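Local coordinates for protein MIPZ (Caulobacter crescentus, PDB 2XJ9) that is a nucleotide-binding, dimerising ATPase that inhibits cell division, forms a gradient by binding the nucleoid and so probably positions the division plane, at residues E53-W58 against E65-L70; L29-A34 against I234-P239. The protein carries 1 engineered substitution. All blocks are in the same frame, centred on the assembly; numbering follows the deposited sequence.

Contact 1 (E53-W58 against E65-L70)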
# COMPACT_ATOMS: atom_id res chain seq x y z
N GLU A 53 3.44 -20.41 -0.71
CA GLU A 53 2.93 -21.32 -1.73
C GLU A 53 3.86 -21.39 -2.96
O GLU A 53 4.00 -22.45 -3.56
CB GLU A 53 1.52 -20.95 -2.16
CG GLU A 53 0.53 -21.00 -1.04
CD GLU A 53 -0.83 -20.49 -1.45
OE1 GLU A 53 -0.95 -19.96 -2.59
OE2 GLU A 53 -1.77 -20.61 -0.61
N ASN A 54 4.48 -20.27 -3.33
CA ASN A 54 5.41 -20.24 -4.44
C ASN A 54 6.71 -20.94 -4.08
O ASN A 54 7.37 -21.52 -4.94
CB ASN A 54 5.69 -18.81 -4.90
CG ASN A 54 4.45 -18.08 -5.39
OD1 ASN A 54 3.53 -18.68 -5.95
ND2 ASN A 54 4.41 -16.76 -5.19
N ARG A 55 7.10 -20.86 -2.81
CA ARG A 55 8.34 -21.47 -2.34
C ARG A 55 8.17 -22.97 -2.39
O ARG A 55 8.99 -23.69 -2.97
CB ARG A 55 8.62 -21.05 -0.91
CG ARG A 55 9.99 -21.47 -0.37
CD ARG A 55 10.21 -20.77 0.96
NE ARG A 55 11.50 -21.03 1.56
CZ ARG A 55 12.54 -20.21 1.50
NH1 ARG A 55 12.45 -19.08 0.85
NH2 ARG A 55 13.68 -20.52 2.08
N ARG A 56 7.10 -23.42 -1.75
CA ARG A 56 6.63 -24.79 -1.81
C ARG A 56 6.68 -25.32 -3.24
O ARG A 56 7.43 -26.25 -3.53
CB ARG A 56 5.19 -24.83 -1.26
CG ARG A 56 4.53 -26.20 -1.14
CD ARG A 56 5.34 -27.18 -0.28
NE ARG A 56 6.62 -27.50 -0.89
CZ ARG A 56 7.43 -28.48 -0.49
NH1 ARG A 56 8.59 -28.69 -1.10
NH2 ARG A 56 7.06 -29.24 0.53
N ALA A 57 5.91 -24.72 -4.14
CA ALA A 57 5.84 -25.17 -5.53
C ALA A 57 7.17 -25.14 -6.26
O ALA A 57 7.42 -25.98 -7.12
CB ALA A 57 4.82 -24.37 -6.30
N TRP A 58 8.03 -24.17 -5.92
CA TRP A 58 9.32 -24.02 -6.58
C TRP A 58 10.38 -25.04 -6.10
O TRP A 58 10.94 -25.79 -6.90
CB TRP A 58 9.85 -22.60 -6.42
CG TRP A 58 11.11 -22.36 -7.20
CD1 TRP A 58 11.20 -21.90 -8.47
CD2 TRP A 58 12.45 -22.57 -6.75
NE1 TRP A 58 12.51 -21.81 -8.85
CE2 TRP A 58 13.31 -22.22 -7.82
CE3 TRP A 58 13.02 -23.02 -5.56
CZ2 TRP A 58 14.69 -22.30 -7.73
CZ3 TRP A 58 14.40 -23.10 -5.47
CH2 TRP A 58 15.22 -22.74 -6.54
N GLU A 65 16.41 -28.42 -1.47
CA GLU A 65 15.83 -28.32 -0.13
C GLU A 65 16.26 -27.07 0.62
O GLU A 65 17.44 -26.71 0.65
CB GLU A 65 16.17 -29.55 0.72
CG GLU A 65 15.63 -30.86 0.17
CD GLU A 65 15.28 -31.85 1.28
OE1 GLU A 65 15.96 -32.89 1.38
OE2 GLU A 65 14.32 -31.57 2.03
N LEU A 66 15.29 -26.42 1.24
CA LEU A 66 15.55 -25.20 1.96
C LEU A 66 14.55 -25.15 3.08
O LEU A 66 13.50 -25.79 3.00
CB LEU A 66 15.38 -23.98 1.06
CG LEU A 66 16.35 -23.80 -0.11
CD1 LEU A 66 15.91 -22.63 -0.95
CD2 LEU A 66 17.77 -23.58 0.38
N PRO A 67 14.86 -24.37 4.11
CA PRO A 67 13.96 -24.21 5.25
C PRO A 67 12.61 -23.65 4.81
O PRO A 67 12.59 -22.68 4.06
CB PRO A 67 14.67 -23.16 6.11
CG PRO A 67 16.06 -23.03 5.55
CD PRO A 67 16.02 -23.48 4.14
N GLU A 68 11.51 -24.24 5.26
CA GLU A 68 10.18 -23.66 5.06
C GLU A 68 9.51 -23.35 6.40
O GLU A 68 9.67 -24.08 7.36
CB GLU A 68 9.33 -24.61 4.23
CG GLU A 68 9.79 -24.74 2.78
CD GLU A 68 9.30 -26.01 2.12
OE1 GLU A 68 8.07 -26.20 1.97
OE2 GLU A 68 10.16 -26.85 1.77
N PRO A 69 8.78 -22.23 6.49
CA PRO A 69 8.16 -21.96 7.78
C PRO A 69 6.99 -22.90 7.95
O PRO A 69 6.84 -23.82 7.15
CB PRO A 69 7.64 -20.52 7.64
CG PRO A 69 7.78 -20.14 6.23
CD PRO A 69 8.25 -21.34 5.45
N LEU A 70 6.17 -22.68 8.96
CA LEU A 70 4.93 -23.42 9.09
C LEU A 70 3.78 -22.49 8.75
O LEU A 70 3.21 -21.87 9.64
CB LEU A 70 4.77 -23.98 10.50
CG LEU A 70 3.66 -25.04 10.66
CD1 LEU A 70 2.66 -24.66 11.75
CD2 LEU A 70 2.94 -25.28 9.34

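Contact 2 (L29-A34 against I234-P239)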
# COMPACT_ATOMS: atom_id res chain seq x y z
N LEU A 29 15.05 -15.84 10.19
CA LEU A 29 14.85 -16.71 11.36
C LEU A 29 15.05 -18.18 11.02
O LEU A 29 15.89 -18.84 11.60
CB LEU A 29 13.48 -16.49 11.97
CG LEU A 29 13.39 -15.14 12.65
CD1 LEU A 29 11.99 -14.75 12.97
CD2 LEU A 29 14.23 -15.15 13.91
N LEU A 30 14.26 -18.69 10.09
CA LEU A 30 14.52 -20.01 9.57
C LEU A 30 16.02 -20.35 9.48
O LEU A 30 16.43 -21.43 9.94
CB LEU A 30 13.87 -20.16 8.20
CG LEU A 30 12.55 -20.92 8.22
CD1 LEU A 30 11.88 -20.75 9.57
CD2 LEU A 30 11.66 -20.48 7.07
N TYR A 31 16.81 -19.44 8.91
CA TYR A 31 18.24 -19.66 8.68
C TYR A 31 19.09 -19.39 9.91
O TYR A 31 20.31 -19.49 9.87
CB TYR A 31 18.75 -18.83 7.50
CG TYR A 31 18.54 -19.47 6.13
CD1 TYR A 31 17.45 -19.13 5.34
CD2 TYR A 31 19.44 -20.40 5.63
CE1 TYR A 31 17.25 -19.70 4.09
CE2 TYR A 31 19.25 -20.98 4.38
CZ TYR A 31 18.15 -20.63 3.61
OH TYR A 31 17.97 -21.21 2.37
N GLY A 32 18.43 -19.01 11.01
CA GLY A 32 19.10 -18.90 12.28
C GLY A 32 18.72 -20.07 13.17
O GLY A 32 18.78 -20.00 14.39
N GLY A 33 18.30 -21.16 12.55
CA GLY A 33 17.90 -22.34 13.29
C GLY A 33 16.49 -22.35 13.86
O GLY A 33 15.95 -23.42 14.13
N ALA A 34 15.90 -21.17 14.06
CA ALA A 34 14.55 -21.08 14.63
C ALA A 34 13.49 -21.83 13.82
O ALA A 34 13.72 -22.25 12.69
CB ALA A 34 14.15 -19.65 14.82
N ILE A 234 17.02 -13.06 -0.48
CA ILE A 234 18.49 -13.01 -0.52
C ILE A 234 19.11 -14.08 0.36
O ILE A 234 20.18 -14.63 0.06
CB ILE A 234 19.09 -11.65 -0.05
CG1 ILE A 234 17.99 -10.67 0.35
CG2 ILE A 234 19.99 -11.06 -1.10
CD1 ILE A 234 17.44 -10.95 1.71
N ALA A 235 18.46 -14.36 1.48
CA ALA A 235 18.95 -15.32 2.44
C ALA A 235 19.05 -16.72 1.84
O ALA A 235 19.63 -17.61 2.44
CB ALA A 235 18.07 -15.32 3.66
N ASP A 236 18.48 -16.91 0.65
CA ASP A 236 18.50 -18.20 -0.02
C ASP A 236 19.59 -18.31 -1.08
O ASP A 236 19.83 -19.38 -1.62
CB ASP A 236 17.18 -18.45 -0.71
CG ASP A 236 16.07 -18.72 0.25
OD1 ASP A 236 15.07 -17.98 0.20
OD2 ASP A 236 16.21 -19.68 1.03
N LEU A 237 20.23 -17.20 -1.40
CA LEU A 237 21.07 -17.16 -2.58
C LEU A 237 22.51 -17.61 -2.40
O LEU A 237 23.46 -16.86 -2.64
CB LEU A 237 20.99 -15.80 -3.27
CG LEU A 237 19.58 -15.49 -3.76
CD1 LEU A 237 19.58 -14.18 -4.51
CD2 LEU A 237 19.07 -16.61 -4.63
N SER A 238 22.64 -18.89 -2.09
CA SER A 238 23.91 -19.61 -2.21
C SER A 238 24.18 -20.05 -3.66
O SER A 238 23.29 -19.99 -4.51
CB SER A 238 23.87 -20.86 -1.33
OG SER A 238 23.02 -21.83 -1.92
N PRO A 239 25.41 -20.50 -3.93
CA PRO A 239 25.90 -21.08 -5.18
C PRO A 239 24.90 -22.04 -5.84
O PRO A 239 24.84 -22.09 -7.07
CB PRO A 239 27.13 -21.87 -4.73
CG PRO A 239 27.64 -21.13 -3.55
CD PRO A 239 26.46 -20.48 -2.89

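Contact 1 (E53-W58 against E65-L70)
Arg55 reaches from the helix to the backbone of the returning loop and grips a single acceptor, the carbonyl oxygen of Pro67, side-on with two nitrogens. Its NE lies 3.2 Å from Pro67 O and its NH2 lies 3.1 Å from the same atom. Both N-H groups meet the oxygen at a bent 139°, as expected when two donors of one guanidinium converge on one atom, and the oxygen sits slightly out of the guanidinium plane. The side chain spans the distance because its CG is anti to the backbone N (chi1 -172°) and the chain stays extended as far as NE. Leu66 crosses it at about a right angle, with CB 4.0 Å from Arg55 NH2. The end nitrogens have further partners: NH1 is hydrogen-bonded to Gly231 O, and NH2, besides Pro67 O, forms a salt bridge with Asp236 OD2. Were this residue an alanine, Pro67 O would probably lose both of its donors and Asp236 its cationic mate, and the loop would be less firmly tied to the helix.

Arg56, one residue on, behaves differently. Its chain bends at the second and third torsions and presents a guanidinium face to Glu68, whose OE1 stands over that face, 3.4 Å from Arg56 CZ. The guanidinium and carboxylate planes are 74° apart, and no N-H points at the oxygen, making this a purely charge-based salt bridge at the surface. Helix 47-62 links strand 36-40 to strand 70-72, its parallel neighbour at one edge of the sheet; the contact therefore clasps the return loop of a beta-alpha-beta crossover in the alpha/beta fold of P-loop NTPases.

Contact 2 (L29-A34 against I234-P239)
The hydroxyl of Tyr31 donates a hydrogen bond to the carboxylate of Asp236, with Tyr31 OH 2.7 Å from Asp236 OD2. The oxygen is approached on its anti side, only 15° out of the carboxylate plane, while it lies near the plane of the tyrosine ring, at the ring's edge beside CE1. Ring and carboxylate planes are turned 67° from each other, and the two side chains cross at about a right angle. Backbone from the same short 3-10 segment meets the ring from another direction: Ala235 O lies over one face, offset toward the rim and 3.6 Å from Tyr31 CZ. The methyl of Ala235 adds an apolar touch, its CB 4.2 Å from Tyr31 CD1.

Several second-shell groups set these partners in place. Asp236 has its CG beside the backbone N and anti to the carbonyl carbon (chi1 -71°), and its other oxygen, OD1, accepts a hydrogen bond from Thr233 N, which restrains rotation of the carboxylate. Thr27 of helix 18-30 packs on both Ala235 and Asp236. On the other side, Tyr31 leaves the end of that helix within a type I beta turn from Leu30 to Gly33, closed by a weak Gly33 N to Leu30 O bond; just before it Gly32 N bonds to Leu29 O. The turn ends on Gly33, whose backbone angles call for glycine. Leu66 and Pro67 also pack on Tyr31.

Asp236 OD2 additionally pairs with Arg55, so one carboxylate oxygen serves both a neutral phenol and a cation. With its other oxygen bonded as well, the carboxylate is likely to remain ionised, and its negative charge would strengthen the bond from the tyrosine hydroxyl.

Contacts 1 and 2 lie on the same side of the chain's centre, their centres about 12 Å apart. In sequence, the turn at 29-34 comes first, segments 53-58 and 65-70 follow, and 234-239 joins from far along the chain, in the loop between strand 213-215 and helix 249-263. They touch directly, through a shared Arg55–Asp236 ion pair and through loop packing on the 29-34 turn, where Pro69 also meets Leu30. Helix 18-30, helix 47-62 and the approach to strand 70-72 are thereby joined with the late loop at one edge of the sheet, bringing early and late parts of the ATPase domain together.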